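Local coordinates for phenol hydroxylase component phL (PDB 3U52), which probably serves as the helical, non-catalytic beta subunit of a multicomponent phenol hydroxylase that oxidises phenol to catechol, at residues D[116-127]-D[167-175]; D[62-70]-D[207-215]. All coordinates share one frame; numbering follows the deposited sequence.

Contact 1 (D[116-127]-D[167-175])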
loop_
_atom_site.group_PDB
_atom_site.type_symbol
_atom_site.label_atom_id
_atom_site.label_comp_id
_atom_site.label_asym_id
_atom_site.label_seq_id
_atom_site.Cartn_x
_atom_site.Cartn_y
_atom_site.Cartn_z
ATOM N N GLN D 116 -10.762 -40.365 21.172
ATOM C CA GLN D 116 -10.801 -38.998 21.664
ATOM C C GLN D 116 -10.067 -38.808 22.999
ATOM O O GLN D 116 -9.425 -37.772 23.214
ATOM C CB GLN D 116 -12.234 -38.532 21.815
ATOM C CG GLN D 116 -13.015 -38.401 20.517
ATOM C CD GLN D 116 -14.466 -38.049 20.772
ATOM O OE1 GLN D 116 -14.922 -38.065 21.904
ATOM N NE2 GLN D 116 -15.190 -37.699 19.720
ATOM N N LYS D 117 -10.161 -39.805 23.894
ATOM C CA LYS D 117 -9.488 -39.708 25.193
ATOM C C LYS D 117 -7.987 -39.782 25.038
ATOM O O LYS D 117 -7.270 -39.072 25.714
ATOM C CB LYS D 117 -10.014 -40.736 26.193
ATOM C CG LYS D 117 -11.260 -40.238 27.001
ATOM C CD LYS D 117 -12.380 -39.591 26.106
ATOM C CE LYS D 117 -13.548 -39.016 26.916
ATOM N NZ LYS D 117 -14.270 -37.982 26.101
ATOM N N GLN D 118 -7.520 -40.622 24.116
ATOM C CA GLN D 118 -6.107 -40.680 23.751
ATOM C C GLN D 118 -5.583 -39.319 23.286
ATOM O O GLN D 118 -4.444 -38.992 23.557
ATOM C CB GLN D 118 -5.838 -41.708 22.644
ATOM C CG GLN D 118 -5.868 -43.185 23.092
ATOM C CD GLN D 118 -5.511 -44.162 21.946
ATOM O OE1 GLN D 118 -6.257 -44.295 20.976
ATOM N NE2 GLN D 118 -4.373 -44.846 22.072
ATOM N N LEU D 119 -6.387 -38.543 22.566
ATOM C CA LEU D 119 -5.949 -37.188 22.174
ATOM C C LEU D 119 -5.924 -36.234 23.344
ATOM O O LEU D 119 -5.001 -35.433 23.482
ATOM C CB LEU D 119 -6.839 -36.625 21.079
ATOM C CG LEU D 119 -6.822 -37.361 19.737
ATOM C CD1 LEU D 119 -7.752 -36.672 18.774
ATOM C CD2 LEU D 119 -5.404 -37.467 19.140
ATOM N N LEU D 120 -6.949 -36.317 24.182
ATOM C CA LEU D 120 -7.040 -35.475 25.367
ATOM C C LEU D 120 -5.914 -35.774 26.352
ATOM O O LEU D 120 -5.527 -34.914 27.162
ATOM C CB LEU D 120 -8.386 -35.672 26.041
ATOM C CG LEU D 120 -9.577 -35.197 25.223
ATOM C CD1 LEU D 120 -10.871 -35.246 26.058
ATOM C CD2 LEU D 120 -9.283 -33.777 24.670
ATOM N N ARG D 121 -5.400 -37.002 26.285
ATOM C CA ARG D 121 -4.401 -37.487 27.240
ATOM C C ARG D 121 -2.974 -37.374 26.708
ATOM O O ARG D 121 -2.050 -37.098 27.486
ATOM C CB ARG D 121 -4.707 -38.943 27.687
ATOM C CG ARG D 121 -3.661 -39.535 28.626
ATOM C CD ARG D 121 -4.104 -40.887 29.214
ATOM N NE ARG D 121 -3.200 -41.313 30.287
ATOM C CZ ARG D 121 -2.261 -42.252 30.179
ATOM N NH1 ARG D 121 -2.087 -42.938 29.043
ATOM N NH2 ARG D 121 -1.512 -42.532 31.241
ATOM N N LEU D 122 -2.786 -37.583 25.407
ATOM C CA LEU D 122 -1.427 -37.625 24.866
ATOM C C LEU D 122 -1.004 -36.323 24.171
ATOM O O LEU D 122 0.168 -35.972 24.203
ATOM C CB LEU D 122 -1.288 -38.798 23.897
ATOM C CG LEU D 122 -1.578 -40.154 24.557
ATOM C CD1 LEU D 122 -1.518 -41.259 23.510
ATOM C CD2 LEU D 122 -0.582 -40.403 25.696
ATOM N N LEU D 123 -1.971 -35.629 23.580
ATOM C CA LEU D 123 -1.718 -34.450 22.712
ATOM C C LEU D 123 -2.130 -33.134 23.361
ATOM O O LEU D 123 -1.318 -32.224 23.511
ATOM C CB LEU D 123 -2.426 -34.611 21.346
ATOM C CG LEU D 123 -2.135 -33.476 20.333
ATOM C CD1 LEU D 123 -0.639 -33.445 20.030
ATOM C CD2 LEU D 123 -2.933 -33.672 19.077
ATOM N N VAL D 124 -3.382 -33.019 23.764
ATOM C CA VAL D 124 -3.873 -31.730 24.230
ATOM C C VAL D 124 -3.098 -31.128 25.427
ATOM O O VAL D 124 -2.910 -29.904 25.447
ATOM C CB VAL D 124 -5.442 -31.709 24.381
ATOM C CG1 VAL D 124 -5.920 -30.421 24.993
ATOM C CG2 VAL D 124 -6.101 -31.939 22.985
ATOM N N PRO D 125 -2.642 -31.955 26.426
ATOM C CA PRO D 125 -1.961 -31.289 27.556
ATOM C C PRO D 125 -0.629 -30.588 27.217
ATOM O O PRO D 125 -0.151 -29.766 27.998
ATOM C CB PRO D 125 -1.799 -32.405 28.611
ATOM C CG PRO D 125 -2.849 -33.472 28.219
ATOM C CD PRO D 125 -2.832 -33.389 26.673
ATOM N N LEU D 126 -0.068 -30.867 26.047
ATOM C CA LEU D 126 1.018 -30.082 25.515
ATOM C C LEU D 126 0.737 -28.569 25.440
ATOM O O LEU D 126 1.686 -27.806 25.393
ATOM C CB LEU D 126 1.437 -30.587 24.122
ATOM C CG LEU D 126 1.965 -32.030 24.005
ATOM C CD1 LEU D 126 2.404 -32.301 22.555
ATOM C CD2 LEU D 126 3.139 -32.193 24.927
ATOM N N ARG D 127 -0.531 -28.124 25.423
ATOM C CA ARG D 127 -0.774 -26.680 25.545
ATOM C C ARG D 127 -0.171 -26.068 26.792
ATOM O O ARG D 127 0.124 -24.871 26.816
ATOM C CB ARG D 127 -2.261 -26.332 25.525
ATOM C CG ARG D 127 -3.132 -27.032 26.547
ATOM C CD ARG D 127 -4.582 -26.619 26.385
ATOM N NE ARG D 127 -5.354 -27.214 27.460
ATOM C CZ ARG D 127 -6.182 -26.562 28.274
ATOM N NH1 ARG D 127 -6.442 -25.270 28.098
ATOM N NH2 ARG D 127 -6.809 -27.242 29.228
ATOM N N LEU D 167 -3.886 -26.269 19.833
ATOM C CA LEU D 167 -4.047 -27.534 20.597
ATOM C C LEU D 167 -5.331 -27.469 21.439
ATOM O O LEU D 167 -6.119 -28.420 21.465
ATOM C CB LEU D 167 -2.799 -27.829 21.460
ATOM C CG LEU D 167 -1.477 -28.245 20.809
ATOM C CD1 LEU D 167 -0.295 -28.059 21.787
ATOM C CD2 LEU D 167 -1.526 -29.668 20.248
ATOM N N SER D 168 -5.558 -26.343 22.107
ATOM C CA SER D 168 -6.844 -26.052 22.736
ATOM C C SER D 168 -8.074 -26.267 21.845
ATOM O O SER D 168 -9.101 -26.838 22.269
ATOM C CB SER D 168 -6.854 -24.626 23.238
ATOM O OG SER D 168 -5.808 -24.458 24.163
ATOM N N ARG D 169 -8.003 -25.766 20.611
ATOM C CA ARG D 169 -9.133 -25.859 19.710
ATOM C C ARG D 169 -9.445 -27.271 19.259
ATOM O O ARG D 169 -10.587 -27.598 18.960
ATOM C CB ARG D 169 -8.880 -24.989 18.487
ATOM C CG ARG D 169 -9.140 -23.518 18.795
ATOM C CD ARG D 169 -9.749 -22.951 17.563
ATOM N NE ARG D 169 -8.790 -22.099 16.953
ATOM C CZ ARG D 169 -8.743 -21.766 15.672
ATOM N NH1 ARG D 169 -9.574 -22.280 14.758
ATOM N NH2 ARG D 169 -7.793 -20.923 15.328
ATOM N N ILE D 170 -8.438 -28.106 19.192
ATOM C CA ILE D 170 -8.676 -29.522 18.927
ATOM C C ILE D 170 -9.606 -30.074 20.010
ATOM O O ILE D 170 -10.580 -30.779 19.718
ATOM C CB ILE D 170 -7.353 -30.295 18.945
ATOM C CG1 ILE D 170 -6.509 -29.908 17.714
ATOM C CG2 ILE D 170 -7.627 -31.791 19.053
ATOM C CD1 ILE D 170 -5.216 -30.650 17.605
ATOM N N ALA D 171 -9.336 -29.730 21.268
ATOM C CA ALA D 171 -10.179 -30.208 22.356
ATOM C C ALA D 171 -11.563 -29.630 22.245
ATOM O O ALA D 171 -12.548 -30.349 22.466
ATOM C CB ALA D 171 -9.570 -29.881 23.679
ATOM N N LEU D 172 -11.656 -28.339 21.888
ATOM C CA LEU D 172 -12.935 -27.687 21.695
ATOM C C LEU D 172 -13.718 -28.302 20.548
ATOM O O LEU D 172 -14.954 -28.330 20.575
ATOM C CB LEU D 172 -12.763 -26.177 21.472
ATOM C CG LEU D 172 -12.410 -25.446 22.764
ATOM C CD1 LEU D 172 -12.156 -23.950 22.528
ATOM C CD2 LEU D 172 -13.506 -25.640 23.861
ATOM N N MET D 173 -13.002 -28.780 19.541
ATOM C CA MET D 173 -13.640 -29.463 18.450
ATOM C C MET D 173 -14.245 -30.745 18.985
ATOM O O MET D 173 -15.379 -31.041 18.688
ATOM C CB MET D 173 -12.632 -29.783 17.340
ATOM C CG MET D 173 -13.319 -29.952 16.029
ATOM S SD MET D 173 -12.205 -30.251 14.673
ATOM C CE MET D 173 -11.175 -28.783 14.733
ATOM N N ILE D 174 -13.483 -31.498 19.785
ATOM C CA ILE D 174 -13.946 -32.769 20.354
ATOM C C ILE D 174 -15.147 -32.631 21.274
ATOM O O ILE D 174 -16.016 -33.517 21.260
ATOM C CB ILE D 174 -12.808 -33.498 21.102
ATOM C CG1 ILE D 174 -11.784 -34.013 20.100
ATOM C CG2 ILE D 174 -13.372 -34.618 21.997
ATOM C CD1 ILE D 174 -10.475 -34.489 20.704
ATOM N N ASP D 175 -15.229 -31.543 22.059
ATOM C CA ASP D 175 -16.390 -31.326 22.936
ATOM C C ASP D 175 -17.506 -30.443 22.377
ATOM O O ASP D 175 -18.469 -30.129 23.096
ATOM C CB ASP D 175 -15.984 -30.827 24.334
ATOM C CG ASP D 175 -15.417 -29.389 24.336
ATOM O OD1 ASP D 175 -15.872 -28.513 23.555
ATOM O OD2 ASP D 175 -14.518 -29.124 25.164
#
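Leu167 reaches with both methyls into the break between helices 113-122 and 126-143. Its CD1 lies against the backbone where Leu126 joins Arg127, 3.6 Å from Arg127 N, while CD2 rests on the branch of Leu123, 3.9 Å from Leu123 CG, the two side chains crossing at about a right angle. Leu123 CG stands anti to the backbone N (chi1 -176°), which carries the branch across to Leu167 and, through CD2, to Ile170. The break is a type I turn from Leu123 to Leu126, and at its entrance Leu119 O accepts from both Leu123 N and Val124 N. Val124 fills the middle of the interface: CG1 touches Ala171 CB at 3.9 Å and CG2 sits 3.8 Å from Leu167 O. An alanine at Val124 would shed both methyls and is likely to open a gap beside Ala171 and Leu167 O. Farther along, where the helical segments 116-122 and 167-175 run nearly antiparallel (154°), Ile174 CD1 meets Leu119 CD1 at 4.0 Å and its CG2 slides past the amide end of Gln116, 3.8 Å from Gln116 OE1. At the other end Arg127 lays its methylene CD 3.3 Å from Ser168 OG. That hydroxyl is hydrogen-bonded to Gly164 O, and Arg127 NH2 forms a salt bridge to an acidic side chain of the chain of another protein. The two segments are thus held together by branched aliphatic packing, with the polar ends at the margin directed to other partners, so the fit depends on shape more than on directional bonds.

Contact 2 (D[62-70]-D[207-215])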
loop_
_atom_site.group_PDB
_atom_site.type_symbol
_atom_site.label_atom_id
_atom_site.label_comp_id
_atom_site.label_asym_id
_atom_site.label_seq_id
_atom_site.Cartn_x
_atom_site.Cartn_y
_atom_site.Cartn_z
ATOM N N ARG D 62 23.234 -10.495 32.998
ATOM C CA ARG D 62 22.092 -11.367 33.408
ATOM C C ARG D 62 22.298 -12.794 32.960
ATOM O O ARG D 62 21.629 -13.705 33.458
ATOM C CB ARG D 62 20.713 -10.879 32.930
ATOM C CG ARG D 62 20.215 -9.703 33.712
ATOM C CD ARG D 62 18.689 -9.351 33.547
ATOM N NE ARG D 62 18.399 -8.464 34.658
ATOM C CZ ARG D 62 18.542 -7.154 34.622
ATOM N NH1 ARG D 62 18.283 -6.461 35.727
ATOM N NH2 ARG D 62 18.883 -6.531 33.474
ATOM N N THR D 63 23.222 -12.984 32.016
ATOM C CA THR D 63 23.703 -14.312 31.660
ATOM C C THR D 63 25.201 -14.451 31.944
ATOM O O THR D 63 25.936 -13.484 31.873
ATOM C CB THR D 63 23.389 -14.666 30.186
ATOM O OG1 THR D 63 23.766 -16.020 29.933
ATOM C CG2 THR D 63 24.084 -13.775 29.238
ATOM N N ALA D 64 25.620 -15.661 32.274
ATOM C CA ALA D 64 27.052 -15.973 32.483
ATOM C C ALA D 64 27.807 -16.095 31.152
ATOM O O ALA D 64 29.032 -15.934 31.105
ATOM C CB ALA D 64 27.222 -17.234 33.346
ATOM N N ILE D 65 27.078 -16.393 30.077
ATOM C CA ILE D 65 27.638 -16.389 28.734
ATOM C C ILE D 65 28.214 -15.022 28.420
ATOM O O ILE D 65 27.668 -14.016 28.835
ATOM C CB ILE D 65 26.573 -16.762 27.690
ATOM C CG1 ILE D 65 26.114 -18.220 27.877
ATOM C CG2 ILE D 65 27.109 -16.572 26.291
ATOM C CD1 ILE D 65 27.175 -19.280 27.512
ATOM N N ARG D 66 29.335 -14.989 27.711
ATOM C CA ARG D 66 30.001 -13.738 27.340
ATOM C C ARG D 66 30.197 -13.655 25.834
ATOM O O ARG D 66 30.552 -14.642 25.197
ATOM C CB ARG D 66 31.380 -13.603 28.045
ATOM C CG ARG D 66 31.308 -13.453 29.569
ATOM C CD ARG D 66 30.660 -12.127 29.990
ATOM N NE ARG D 66 29.762 -12.323 31.144
ATOM C CZ ARG D 66 29.970 -11.762 32.319
ATOM N NH1 ARG D 66 31.015 -10.962 32.462
ATOM N NH2 ARG D 66 29.144 -11.966 33.328
ATOM N N MET D 67 29.924 -12.478 25.279
ATOM C CA MET D 67 30.119 -12.178 23.855
ATOM C C MET D 67 30.756 -10.829 23.692
ATOM O O MET D 67 30.286 -9.833 24.276
ATOM C CB MET D 67 28.804 -12.126 23.107
ATOM C CG MET D 67 28.018 -13.405 23.208
ATOM S SD MET D 67 28.617 -14.761 22.199
ATOM C CE MET D 67 28.062 -14.232 20.556
ATOM N N GLU D 68 31.774 -10.779 22.837
ATOM C CA GLU D 68 32.359 -9.513 22.437
ATOM C C GLU D 68 31.238 -8.627 21.896
ATOM O O GLU D 68 31.178 -7.435 22.200
ATOM C CB GLU D 68 33.457 -9.707 21.383
ATOM C CG GLU D 68 34.224 -8.397 21.049
ATOM C CD GLU D 68 34.443 -8.193 19.526
ATOM O OE1 GLU D 68 35.600 -8.357 19.056
ATOM O OE2 GLU D 68 33.455 -7.869 18.801
ATOM N N ASP D 69 30.315 -9.221 21.144
ATOM C CA ASP D 69 29.266 -8.437 20.476
ATOM C C ASP D 69 27.979 -9.259 20.336
ATOM O O ASP D 69 27.936 -10.142 19.515
ATOM C CB ASP D 69 29.808 -8.006 19.108
ATOM C CG ASP D 69 28.893 -7.056 18.384
ATOM O OD1 ASP D 69 27.786 -6.768 18.893
ATOM O OD2 ASP D 69 29.292 -6.601 17.277
ATOM N N TRP D 70 26.939 -8.985 21.130
ATOM C CA TRP D 70 25.706 -9.808 21.050
ATOM C C TRP D 70 24.950 -9.749 19.695
ATOM O O TRP D 70 24.170 -10.651 19.372
ATOM C CB TRP D 70 24.750 -9.510 22.203
ATOM C CG TRP D 70 24.983 -10.353 23.416
ATOM C CD1 TRP D 70 25.511 -9.940 24.619
ATOM C CD2 TRP D 70 24.697 -11.762 23.563
ATOM N NE1 TRP D 70 25.570 -11.009 25.497
ATOM C CE2 TRP D 70 25.081 -12.132 24.880
ATOM C CE3 TRP D 70 24.182 -12.749 22.699
ATOM C CZ2 TRP D 70 24.957 -13.446 25.360
ATOM C CZ3 TRP D 70 24.039 -14.050 23.175
ATOM C CH2 TRP D 70 24.444 -14.390 24.506
ATOM N N VAL D 207 11.829 -21.088 36.986
ATOM C CA VAL D 207 12.530 -20.535 38.117
ATOM C C VAL D 207 14.018 -20.294 37.728
ATOM O O VAL D 207 14.792 -19.729 38.488
ATOM C CB VAL D 207 12.219 -21.551 39.271
ATOM C CG1 VAL D 207 13.408 -22.164 39.841
ATOM C CG2 VAL D 207 11.149 -20.990 40.227
ATOM N N VAL D 208 14.398 -20.662 36.518
ATOM C CA VAL D 208 15.775 -20.436 36.018
ATOM C C VAL D 208 16.029 -18.928 35.911
ATOM O O VAL D 208 15.204 -18.196 35.373
ATOM C CB VAL D 208 16.009 -21.166 34.639
ATOM C CG1 VAL D 208 17.348 -20.724 33.936
ATOM C CG2 VAL D 208 15.973 -22.656 34.822
ATOM N N ASP D 209 17.168 -18.464 36.427
ATOM C CA ASP D 209 17.561 -17.040 36.383
ATOM C C ASP D 209 18.322 -16.629 35.120
ATOM O O ASP D 209 18.156 -15.510 34.624
ATOM C CB ASP D 209 18.508 -16.693 37.563
ATOM C CG ASP D 209 17.793 -16.601 38.919
ATOM O OD1 ASP D 209 16.624 -16.129 38.978
ATOM O OD2 ASP D 209 18.426 -17.000 39.928
ATOM N N ASP D 210 19.238 -17.468 34.670
ATOM C CA ASP D 210 20.153 -17.140 33.569
ATOM C C ASP D 210 19.386 -17.268 32.264
ATOM O O ASP D 210 18.895 -18.376 31.940
ATOM C CB ASP D 210 21.342 -18.123 33.556
ATOM C CG ASP D 210 22.429 -17.715 32.573
ATOM O OD1 ASP D 210 22.113 -17.501 31.382
ATOM O OD2 ASP D 210 23.616 -17.575 32.978
ATOM N N TRP D 211 19.283 -16.182 31.497
ATOM C CA TRP D 211 18.374 -16.247 30.341
ATOM C C TRP D 211 18.934 -17.137 29.229
ATOM O O TRP D 211 18.177 -17.813 28.496
ATOM C CB TRP D 211 17.976 -14.861 29.845
ATOM C CG TRP D 211 19.071 -14.010 29.234
ATOM C CD1 TRP D 211 19.755 -13.008 29.853
ATOM C CD2 TRP D 211 19.580 -14.068 27.886
ATOM N NE1 TRP D 211 20.672 -12.445 28.987
ATOM C CE2 TRP D 211 20.590 -13.073 27.774
ATOM C CE3 TRP D 211 19.288 -14.857 26.771
ATOM C CZ2 TRP D 211 21.279 -12.806 26.561
ATOM C CZ3 TRP D 211 19.990 -14.604 25.559
ATOM C CH2 TRP D 211 20.984 -13.604 25.487
ATOM N N PHE D 212 20.245 -17.152 29.060
ATOM C CA PHE D 212 20.779 -18.057 28.046
ATOM C C PHE D 212 20.644 -19.534 28.428
ATOM O O PHE D 212 20.259 -20.357 27.592
ATOM C CB PHE D 212 22.199 -17.735 27.572
ATOM C CG PHE D 212 22.462 -18.270 26.189
ATOM C CD1 PHE D 212 22.232 -17.464 25.079
ATOM C CD2 PHE D 212 22.837 -19.623 25.988
ATOM C CE1 PHE D 212 22.431 -17.962 23.762
ATOM C CE2 PHE D 212 23.025 -20.145 24.694
ATOM C CZ PHE D 212 22.845 -19.298 23.565
ATOM N N GLU D 213 20.885 -19.843 29.707
ATOM C CA GLU D 213 20.565 -21.180 30.220
ATOM C C GLU D 213 19.110 -21.495 29.854
ATOM O O GLU D 213 18.815 -22.557 29.316
ATOM C CB GLU D 213 20.770 -21.274 31.745
ATOM C CG GLU D 213 20.594 -22.706 32.289
ATOM C CD GLU D 213 20.669 -22.809 33.808
ATOM O OE1 GLU D 213 20.378 -23.929 34.310
ATOM O OE2 GLU D 213 21.031 -21.817 34.489
ATOM N N LEU D 214 18.207 -20.542 30.122
ATOM C CA LEU D 214 16.794 -20.718 29.808
ATOM C C LEU D 214 16.501 -20.936 28.317
ATOM O O LEU D 214 15.734 -21.846 27.976
ATOM C CB LEU D 214 15.956 -19.545 30.341
ATOM C CG LEU D 214 14.452 -19.769 30.410
ATOM C CD1 LEU D 214 14.019 -21.051 31.082
ATOM C CD2 LEU D 214 13.820 -18.562 31.058
ATOM N N THR D 215 17.086 -20.120 27.429
ATOM C CA THR D 215 16.812 -20.333 25.990
ATOM C C THR D 215 17.303 -21.712 25.501
ATOM O O THR D 215 16.616 -22.397 24.720
ATOM C CB THR D 215 17.308 -19.160 25.086
ATOM O OG1 THR D 215 16.656 -19.261 23.822
ATOM C CG2 THR D 215 18.780 -19.218 24.808
#
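Thr63 and Ala64 grip the carboxylate of Asp210, the N-cap residue of helix 211-240, so a loop is tied to the start of a long helix. Asp210 CG stands anti to the backbone N (chi1 -171°), placing both oxygens within reach of the loop and of the helix's first turn. Thr63 OG1 donates to Asp210 OD1 at 2.7 Å, on the syn side and only slightly out of the carboxylate plane. Ala64 N donates to Asp210 OD2 at 2.9 Å, also on the syn side but more tilted out of the plane, in a nearly straight bond (167°). The capping bond itself comes from Glu213 N, 3.1 Å from Asp210 OD1 and well above the plane, so OD1 serves two donors. Thr63 OG1 is also an acceptor, taking a weak 3.3 Å bond from Ile65 N. These bonds fix the rotation of the carboxylate, and its negative charge at the helix N terminus would probably be favoured by the helix dipole. Arg62 turns its guanidinium to other partners, NH1 in a salt bridge to Asp52 and NH2 in a hydrogen bond to Thr56 O, while its CB meets the edge of the Trp211 ring.

Apolar groups pack beside the polar cluster. Thr63 CB lies over a face of Trp211 in a CH-pi contact, and Ile65 CG1 packs 4.0 Å from Phe212 CB. Helix 251-274 flanks this pair through Val271. Trp70 and Trp211 approach from opposite directions with their planes oblique, at 46°, and Trp70 CH2 touches Phe212 CD1 at 3.8 Å. Trp211 CH2 sits over one face of the Trp70 ring, 3.7 Å from Trp70 CH2, while Met67 CG lies over the centre of the opposite face.

Overall arrangement
From the N terminus, after helices 18-24 and 31-36 the chain runs through the loop 62-70, then enters helix 81-105 and reaches 116-127. Contact 1 closes the inner loop when 167-175, the end of helix 147-175, packs back on that segment. The chain continues through helices 180-191 and 196-205 until 207-215 meets 62-70, so contact 2 closes an outer loop in which contact 1 is nested. Their centres are about 35 Å apart, on opposite sides of the chain's centre. Two long helices span the gap: helix 126-143, which starts in contact 1 and whose far end, at Ile140 and Asp143, meets Trp211, and helix 211-240, which starts in contact 2 and touches contact 1 through Val230 and Tyr231.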